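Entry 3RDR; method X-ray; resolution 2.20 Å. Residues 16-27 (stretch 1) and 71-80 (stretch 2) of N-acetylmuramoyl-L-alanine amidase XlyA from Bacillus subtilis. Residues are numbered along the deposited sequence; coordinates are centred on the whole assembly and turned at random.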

# COMPACT_ATOMS: atom_id res chain seq x y z
N ALA A 16 -2.00 -16.44 9.40
CA ALA A 16 -2.11 -15.36 10.38
C ALA A 16 -3.45 -14.66 10.22
O ALA A 16 -4.06 -14.70 9.15
CB ALA A 16 -0.96 -14.36 10.18
N ASN A 17 -3.92 -14.01 11.28
CA ASN A 17 -5.19 -13.30 11.24
C ASN A 17 -5.22 -12.22 10.17
O ASN A 17 -6.27 -11.95 9.59
CB ASN A 17 -5.50 -12.69 12.62
CG ASN A 17 -5.94 -13.73 13.64
OD1 ASN A 17 -6.00 -13.45 14.84
ND2 ASN A 17 -6.28 -14.93 13.16
N ASN A 18 -4.08 -11.58 9.90
CA ASN A 18 -4.08 -10.55 8.87
C ASN A 18 -3.58 -11.02 7.51
O ASN A 18 -3.13 -10.22 6.69
CB ASN A 18 -3.31 -9.30 9.33
CG ASN A 18 -1.83 -9.53 9.50
OD1 ASN A 18 -1.04 -8.58 9.51
ND2 ASN A 18 -1.44 -10.79 9.63
N ARG A 19 -3.65 -12.33 7.28
CA ARG A 19 -3.29 -12.88 5.98
C ARG A 19 -4.45 -13.81 5.62
O ARG A 19 -4.30 -15.03 5.60
CB ARG A 19 -1.97 -13.66 6.00
CG ARG A 19 -1.61 -14.20 4.61
CD ARG A 19 -0.16 -14.67 4.45
NE ARG A 19 0.03 -15.24 3.12
CZ ARG A 19 1.17 -15.76 2.66
NH1 ARG A 19 2.25 -15.80 3.42
NH2 ARG A 19 1.22 -16.26 1.43
N PRO A 20 -5.63 -13.23 5.35
CA PRO A 20 -6.83 -13.99 5.00
C PRO A 20 -6.59 -14.99 3.88
O PRO A 20 -7.20 -16.05 3.85
CB PRO A 20 -7.84 -12.89 4.62
CG PRO A 20 -6.96 -11.77 4.14
CD PRO A 20 -5.85 -11.79 5.16
N GLY A 21 -5.72 -14.63 2.94
CA GLY A 21 -5.39 -15.53 1.85
C GLY A 21 -6.42 -15.81 0.77
O GLY A 21 -6.39 -16.89 0.18
N TYR A 22 -7.33 -14.88 0.50
CA TYR A 22 -8.31 -15.12 -0.56
C TYR A 22 -7.63 -14.86 -1.90
O TYR A 22 -6.85 -13.91 -2.03
CB TYR A 22 -9.52 -14.20 -0.42
CG TYR A 22 -10.44 -14.56 0.71
CD1 TYR A 22 -11.15 -15.76 0.71
CD2 TYR A 22 -10.59 -13.70 1.80
CE1 TYR A 22 -11.99 -16.10 1.77
CE2 TYR A 22 -11.43 -14.03 2.86
CZ TYR A 22 -12.12 -15.23 2.84
OH TYR A 22 -12.94 -15.55 3.91
N ALA A 23 -7.92 -15.70 -2.88
CA ALA A 23 -7.34 -15.54 -4.21
C ALA A 23 -7.75 -14.18 -4.75
O ALA A 23 -8.90 -13.75 -4.60
CB ALA A 23 -7.82 -16.64 -5.15
N MET A 24 -6.80 -13.49 -5.39
CA MET A 24 -7.09 -12.18 -5.94
C MET A 24 -6.45 -11.94 -7.30
O MET A 24 -5.31 -12.30 -7.54
CB MET A 24 -6.61 -11.08 -4.97
CG MET A 24 -6.75 -9.65 -5.53
SD MET A 24 -6.17 -8.33 -4.41
CE MET A 24 -4.41 -8.28 -4.81
N THR A 25 -7.23 -11.32 -8.18
CA THR A 25 -6.80 -10.93 -9.50
C THR A 25 -7.05 -9.42 -9.40
O THR A 25 -8.15 -8.95 -9.68
CB THR A 25 -7.67 -11.56 -10.61
OG1 THR A 25 -7.46 -12.98 -10.63
CG2 THR A 25 -7.31 -10.99 -11.98
N PRO A 26 -6.03 -8.65 -8.97
CA PRO A 26 -6.13 -7.20 -8.81
C PRO A 26 -6.53 -6.37 -10.03
O PRO A 26 -5.88 -6.42 -11.08
CB PRO A 26 -4.76 -6.82 -8.26
CG PRO A 26 -3.86 -7.81 -8.90
CD PRO A 26 -4.64 -9.10 -8.77
N LEU A 27 -7.60 -5.60 -9.87
CA LEU A 27 -8.10 -4.72 -10.92
C LEU A 27 -7.85 -3.26 -10.51
O LEU A 27 -8.02 -2.34 -11.32
CB LEU A 27 -9.60 -4.94 -11.11
CG LEU A 27 -10.06 -6.37 -11.43
CD1 LEU A 27 -11.59 -6.41 -11.48
CD2 LEU A 27 -9.46 -6.82 -12.76
N HIS A 71 4.58 -7.43 1.95
CA HIS A 71 4.09 -8.26 3.04
C HIS A 71 3.16 -9.38 2.60
O HIS A 71 2.89 -10.30 3.36
CB HIS A 71 3.36 -7.36 4.04
CG HIS A 71 4.02 -6.04 4.26
ND1 HIS A 71 5.18 -5.90 5.00
CD2 HIS A 71 3.70 -4.80 3.82
CE1 HIS A 71 5.54 -4.63 5.00
NE2 HIS A 71 4.66 -3.94 4.30
N LEU A 72 2.67 -9.29 1.37
CA LEU A 72 1.73 -10.26 0.84
C LEU A 72 1.99 -10.52 -0.64
O LEU A 72 2.47 -9.64 -1.36
CB LEU A 72 0.31 -9.71 0.97
CG LEU A 72 -0.70 -10.05 2.07
CD1 LEU A 72 -0.05 -10.55 3.34
CD2 LEU A 72 -1.54 -8.80 2.32
N PRO A 73 1.70 -11.75 -1.11
CA PRO A 73 1.91 -12.05 -2.53
C PRO A 73 0.78 -11.35 -3.28
O PRO A 73 -0.31 -11.17 -2.73
CB PRO A 73 1.79 -13.58 -2.58
CG PRO A 73 0.83 -13.88 -1.46
CD PRO A 73 1.33 -12.96 -0.36
N LEU A 74 1.02 -10.94 -4.52
CA LEU A 74 -0.00 -10.23 -5.28
C LEU A 74 -1.21 -11.05 -5.73
O LEU A 74 -2.13 -10.50 -6.34
CB LEU A 74 0.64 -9.52 -6.48
CG LEU A 74 1.78 -8.57 -6.09
CD1 LEU A 74 2.15 -7.71 -7.29
CD2 LEU A 74 1.37 -7.69 -4.92
N ASN A 75 -1.22 -12.35 -5.44
CA ASN A 75 -2.37 -13.18 -5.81
C ASN A 75 -3.28 -13.42 -4.60
O ASN A 75 -4.18 -14.26 -4.65
CB ASN A 75 -1.92 -14.52 -6.41
CG ASN A 75 -0.88 -15.24 -5.57
OD1 ASN A 75 -1.06 -15.43 -4.37
ND2 ASN A 75 0.20 -15.65 -6.21
N GLU A 76 -3.04 -12.66 -3.53
CA GLU A 76 -3.83 -12.75 -2.30
C GLU A 76 -4.31 -11.35 -1.89
O GLU A 76 -3.67 -10.35 -2.21
CB GLU A 76 -3.00 -13.34 -1.16
CG GLU A 76 -2.88 -14.85 -1.18
CD GLU A 76 -2.07 -15.38 0.00
OE1 GLU A 76 -2.12 -14.76 1.08
OE2 GLU A 76 -1.41 -16.42 -0.15
N ASN A 77 -5.43 -11.28 -1.18
CA ASN A 77 -5.98 -10.00 -0.73
C ASN A 77 -5.44 -9.61 0.64
O ASN A 77 -4.80 -10.41 1.33
CB ASN A 77 -7.50 -10.07 -0.64
CG ASN A 77 -7.98 -10.77 0.63
OD1 ASN A 77 -7.70 -11.95 0.84
ND2 ASN A 77 -8.69 -10.04 1.48
N GLY A 78 -5.71 -8.37 1.02
CA GLY A 78 -5.30 -7.88 2.32
C GLY A 78 -6.52 -7.22 2.92
O GLY A 78 -7.51 -7.04 2.22
N TRP A 79 -6.48 -6.87 4.20
CA TRP A 79 -7.60 -6.19 4.85
C TRP A 79 -7.12 -4.75 5.06
O TRP A 79 -6.41 -4.48 6.02
CB TRP A 79 -7.89 -6.82 6.21
CG TRP A 79 -8.45 -8.22 6.17
CD1 TRP A 79 -8.11 -9.25 6.98
CD2 TRP A 79 -9.50 -8.71 5.31
NE1 TRP A 79 -8.87 -10.36 6.70
CE2 TRP A 79 -9.73 -10.05 5.68
CE3 TRP A 79 -10.26 -8.14 4.28
CZ2 TRP A 79 -10.70 -10.84 5.05
CZ3 TRP A 79 -11.22 -8.92 3.65
CH2 TRP A 79 -11.43 -10.26 4.04
N HIS A 80 -7.52 -3.83 4.18
CA HIS A 80 -7.05 -2.45 4.31
C HIS A 80 -7.98 -1.36 3.78
O HIS A 80 -7.87 -0.21 4.22
CB HIS A 80 -5.70 -2.33 3.60
CG HIS A 80 -5.76 -2.67 2.14
ND1 HIS A 80 -6.04 -1.74 1.17
CD2 HIS A 80 -5.67 -3.87 1.51
CE1 HIS A 80 -6.11 -2.34 -0.01
NE2 HIS A 80 -5.89 -3.63 0.17
O HOH W 1 -8.50 -13.00 8.15
O HOH W 2 -3.76 -12.78 2.37

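Neither stretch forms a regular helix or strand, yet their backbones meet at a single beta bridge. Ala23 and Glu76 face each other across it, their CA atoms 4.9 Å apart. On one side of it Asn77 N donates to Tyr22 O (3.1 Å); on the other, Met24 N donates to Asn75 O (2.8 Å). The same two carbonyls also take CA-H...O contacts, Tyr22 O from Glu76 CA at 3.2 Å and Asn75 O from Ala23 CA at 3.4 Å, so each oxygen is used twice. A type I turn from Pro73 to Glu76, closed by Glu76 N to Pro73 O at 3.2 Å, ends at the bridged residue.

The side chain of Asn77 extends this pattern. Its chi1 of 79° (p) places OD1 to accept from Tyr22 N at 3.0 Å, while its own backbone N binds Tyr22 O. One residue thus satisfies both polar backbone atoms of Tyr22. At the other end of the amide, ND2 makes a weak bond to Gly78 O at 3.3 Å.

Arg19 and Glu76 show how extended rotamers allow charges to meet. The CA-to-CB bond of Arg19 points sideways and that of Glu76 away overall, yet the ends of both side chains come nearer. Arg19 is t at chi1, chi2 and chi3, fully stretched, and Glu76 combines m at chi1 with t at chi2. The result is a two-pronged salt bridge, with Arg19 NE to Glu76 OE1 at 3.0 Å and Arg19 NH2 to Glu76 OE2 at 3.1 Å, both nearly straight. The carboxylate lies near the guanidinium plane, where the N-H bonds point, leaving a face free for Pro73, whose CD is 3.8 Å from Arg19 NH2. Glu76 OE1 also accepts from water 2 (2.9 Å from its O), which in turn accepts from Gly21 N at 2.8 Å and donates to Asn77 O at 2.8 Å. Gly21 has a phi of 70°, a value that by itself favours glycine.

Pro20 points toward stretch 2 and lays its ring over the indole of Trp79. Its CG sits 3.8 Å from the centroid of the five-membered ring, close to the ring normal, a CH-pi contact in which a C-H group meets the electron-rich face of the indole. Trp79, m at chi1, also meets Tyr22, with Trp79 CZ2 3.9 Å from Tyr22 CE2. The indole nitrogen is not left dry: Trp79 NE1 donates to water 1 at 3.0 Å, and that water donates to Asn17 O at 2.9 Å.

Met24, buried and pointing toward stretch 2, is t, t, p. The two t angles carry the chain outward, and the final 86° turn sets Met24 CE 3.5 Å from Leu74 O and 3.4 Å from Glu76 O, a methyl packed against backbone carbonyls.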